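Local coordinates for protein RNA-dependent RNA polymerase (Farallon virus, PDB 6DX5) that probably synthesises RNA from an RNA template as the full-length protein, this piece being its viral OTU domain, a cysteine protease of the deubiquitinase kind, at residues I142-T147 against I168-A173. Residues are numbered along the deposited sequence; the frame is centred on the assembly and turned at random.
Sequences IWNVNT and IVRCGA
Trp143 and Val145 of strand 140-145 reach Ile168 and Arg170 of strand 166-171 through the hydrogen bonds of a parallel pair. Trp143 N donates to Ile168 O at 2.8 Å, Arg170 N returns a bond to Trp143 O, and Val145 N closes the series on Arg170 O (3.0 Å). Beyond the last bridge a water takes over: it donates to Val145 O and accepts from Gly172 N.

The side chains of Asn144 and Arg170 lie alongside each other and point the same way. Asn144 ND2 lies 3.4 Å from Arg170 CD, beside the aliphatic part of an arginine extended from CG to NE. The amide and guanidinium planes stand 42° apart, and a second water links the two groups, accepting from Asn144 ND2 and from Arg170 NH1, while Asn144 OD1 is bonded to Gln155.

Apolar contact comes from Val145 CG2, 3.6 Å from Val169 CG2, the two side chains crossing at about a right angle.

Both strands are central in the mixed sheet of this OTU domain, flanked by strands 151-157 and 174-180. Helix 37-47 packs on Ile142 and Ile168 through Phe38, whereas Trp143, on the face it shares with Val169, meets Phe26 of strand 26-29.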
ATOM      1  N   ILE A 142     -10.520  -5.817  -1.242  1.00 26.55           N
ATOM      2  CA  ILE A 142      -9.545  -6.336  -2.196  1.00 28.31           C
ATOM      3  C   ILE A 142      -8.818  -7.486  -1.513  1.00 24.65           C
ATOM      4  O   ILE A 142      -8.115  -7.281  -0.520  1.00 20.46           O
ATOM      5  CB  ILE A 142      -8.527  -5.284  -2.650  1.00 31.72           C
ATOM      6  CG1 ILE A 142      -9.198  -3.973  -3.091  1.00 34.02           C
ATOM      7  CG2 ILE A 142      -7.652  -5.884  -3.773  1.00 22.05           C
ATOM      8  CD1 ILE A 142      -9.831  -4.065  -4.398  1.00 38.92           C
ATOM      9  N   TRP A 143      -8.974  -8.693  -2.028  1.00 20.45           N
ATOM     10  CA  TRP A 143      -8.307  -9.861  -1.463  1.00 18.48           C
ATOM     11  C   TRP A 143      -7.105 -10.178  -2.352  1.00 18.56           C
ATOM     12  O   TRP A 143      -7.272 -10.523  -3.526  1.00 19.26           O
ATOM     13  CB  TRP A 143      -9.250 -11.076  -1.402  1.00 18.95           C
ATOM     14  CG  TRP A 143     -10.517 -10.901  -0.638  1.00 23.07           C
ATOM     15  CD1 TRP A 143     -11.670 -10.322  -1.088  1.00 23.59           C
ATOM     16  CD2 TRP A 143     -10.746 -11.254   0.735  1.00 20.63           C
ATOM     17  NE1 TRP A 143     -12.615 -10.318  -0.090  1.00 23.86           N
ATOM     18  CE2 TRP A 143     -12.070 -10.879   1.040  1.00 21.60           C
ATOM     19  CE3 TRP A 143      -9.963 -11.863   1.728  1.00 24.27           C
ATOM     20  CZ2 TRP A 143     -12.642 -11.073   2.315  1.00 38.15           C
ATOM     21  CZ3 TRP A 143     -10.538 -12.082   2.999  1.00 28.98           C
ATOM     22  CH2 TRP A 143     -11.850 -11.653   3.283  1.00 31.45           C
ATOM     23  N   ASN A 144      -5.909 -10.056  -1.807  1.00 22.88           N
ATOM     24  CA  ASN A 144      -4.716 -10.385  -2.560  1.00 20.34           C
ATOM     25  C   ASN A 144      -4.408 -11.857  -2.324  1.00 27.49           C
ATOM     26  O   ASN A 144      -4.174 -12.271  -1.179  1.00 24.58           O
ATOM     27  CB  ASN A 144      -3.542  -9.501  -2.117  1.00 25.06           C
ATOM     28  CG  ASN A 144      -3.863  -8.020  -2.221  1.00 30.96           C
ATOM     29  OD1 ASN A 144      -4.072  -7.339  -1.201  1.00 35.66           O
ATOM     30  ND2 ASN A 144      -3.990  -7.537  -3.433  1.00 28.94           N
ATOM     31  N   VAL A 145      -4.339 -12.633  -3.388  1.00 28.72           N
ATOM     32  CA  VAL A 145      -4.159 -14.063  -3.229  1.00 23.26           C
ATOM     33  C   VAL A 145      -2.942 -14.535  -4.007  1.00 34.22           C
ATOM     34  O   VAL A 145      -2.454 -13.868  -4.928  1.00 31.36           O
ATOM     35  CB  VAL A 145      -5.402 -14.806  -3.690  1.00 24.52           C
ATOM     36  CG1 VAL A 145      -6.606 -14.335  -2.899  1.00 21.43           C
ATOM     37  CG2 VAL A 145      -5.551 -14.605  -5.213  1.00 27.76           C
ATOM     38  N   ASN A 146      -2.453 -15.723  -3.637  1.00 28.48           N
ATOM     39  CA  ASN A 146      -1.384 -16.296  -4.430  1.00 37.87           C
ATOM     40  C   ASN A 146      -2.051 -17.117  -5.526  1.00 39.02           C
ATOM     41  O   ASN A 146      -3.269 -17.038  -5.730  1.00 29.72           O
ATOM     42  CB  ASN A 146      -0.414 -17.094  -3.560  1.00 53.91           C
ATOM     43  CG  ASN A 146      -1.104 -18.151  -2.803  1.00 69.82           C
ATOM     44  OD1 ASN A 146      -2.294 -18.359  -2.999  1.00 68.09           O
ATOM     45  ND2 ASN A 146      -0.387 -18.830  -1.912  1.00 83.29           N
ATOM     46  N   THR A 147      -1.275 -17.909  -6.243  1.00 36.80           N
ATOM     47  CA  THR A 147      -1.826 -18.488  -7.457  1.00 44.44           C
ATOM     48  C   THR A 147      -2.750 -19.671  -7.185  1.00 44.67           C
ATOM     49  O   THR A 147      -3.516 -20.033  -8.081  1.00 45.52           O
ATOM     50  CB  THR A 147      -0.681 -18.885  -8.395  1.00 46.05           C
ATOM     51  OG1 THR A 147       0.199 -19.776  -7.695  1.00 48.90           O
ATOM     52  CG2 THR A 147       0.120 -17.601  -8.802  1.00 41.87           C
ATOM     53  N   ILE A 168     -13.455  -8.175  -4.271  1.00 22.28           N
ATOM     54  CA  ILE A 168     -12.700  -8.341  -5.504  1.00 19.48           C
ATOM     55  C   ILE A 168     -11.440  -9.096  -5.153  1.00 23.33           C
ATOM     56  O   ILE A 168     -10.875  -8.878  -4.080  1.00 22.03           O
ATOM     57  CB  ILE A 168     -12.429  -6.959  -6.115  1.00 28.78           C
ATOM     58  CG1 ILE A 168     -13.789  -6.340  -6.512  1.00 25.20           C
ATOM     59  CG2 ILE A 168     -11.414  -7.019  -7.259  1.00 27.93           C
ATOM     60  CD1 ILE A 168     -13.687  -5.147  -7.329  1.00 30.78           C
ATOM     61  N   VAL A 169     -11.038 -10.053  -6.004  1.00 24.66           N
ATOM     62  CA  VAL A 169      -9.810 -10.798  -5.760  1.00 25.08           C
ATOM     63  C   VAL A 169      -8.759 -10.255  -6.708  1.00 27.88           C
ATOM     64  O   VAL A 169      -9.062  -9.893  -7.847  1.00 27.88           O
ATOM     65  CB  VAL A 169     -10.010 -12.313  -5.956  1.00 19.73           C
ATOM     66  CG1 VAL A 169     -10.479 -12.625  -7.389  1.00 20.40           C
ATOM     67  CG2 VAL A 169      -8.733 -13.088  -5.681  1.00 18.67           C
ATOM     68  N   ARG A 170      -7.517 -10.208  -6.250  1.00 21.55           N
ATOM     69  CA  ARG A 170      -6.421  -9.684  -7.045  1.00 23.09           C
ATOM     70  C   ARG A 170      -5.306 -10.709  -7.031  1.00 23.96           C
ATOM     71  O   ARG A 170      -4.796 -11.059  -5.952  1.00 25.24           O
ATOM     72  CB  ARG A 170      -5.891  -8.366  -6.480  1.00 22.55           C
ATOM     73  CG  ARG A 170      -4.745  -7.810  -7.336  1.00 26.16           C
ATOM     74  CD  ARG A 170      -4.046  -6.642  -6.689  1.00 22.94           C
ATOM     75  NE  ARG A 170      -3.306  -5.912  -7.717  1.00 33.66           N
ATOM     76  CZ  ARG A 170      -2.777  -4.694  -7.566  1.00 36.33           C
ATOM     77  NH1 ARG A 170      -2.878  -4.053  -6.390  1.00 27.02           N
ATOM     78  NH2 ARG A 170      -2.152  -4.127  -8.592  1.00 33.99           N
ATOM     79  N   CYS A 171      -4.888 -11.154  -8.220  1.00 22.33           N
ATOM     80  CA  CYS A 171      -3.792 -12.121  -8.340  1.00 23.35           C
ATOM     81  C   CYS A 171      -2.726 -11.487  -9.224  1.00 28.11           C
ATOM     82  O   CYS A 171      -2.934 -11.348 -10.434  1.00 26.73           O
ATOM     83  CB  CYS A 171      -4.290 -13.452  -8.914  1.00 32.01           C
ATOM     84  SG  CYS A 171      -2.968 -14.774  -8.762  1.00 47.37           S
ATOM     85  N   GLY A 172      -1.626 -11.033  -8.616  1.00 29.37           N
ATOM     86  CA  GLY A 172      -0.680 -10.152  -9.297  1.00 33.39           C
ATOM     87  C   GLY A 172      -1.317  -8.873  -9.855  1.00 36.54           C
ATOM     88  O   GLY A 172      -1.860  -8.007  -9.135  1.00 31.21           O
ATOM     89  N   ALA A 173      -1.208  -8.706 -11.164  1.00 35.58           N
ATOM     90  CA  ALA A 173      -1.795  -7.532 -11.794  1.00 32.27           C
ATOM     91  C   ALA A 173      -3.279  -7.708 -12.089  1.00 34.89           C
ATOM     92  O   ALA A 173      -3.939  -6.726 -12.415  1.00 30.68           O
ATOM     93  CB  ALA A 173      -1.071  -7.204 -13.103  1.00 29.53           C
TER
HETATM   94  O   HOH W   1      -3.893  -4.771  -3.618  1.00 28.87           O
HETATM   95  O   HOH W   2      -1.484 -11.535  -5.732  1.00 38.19           O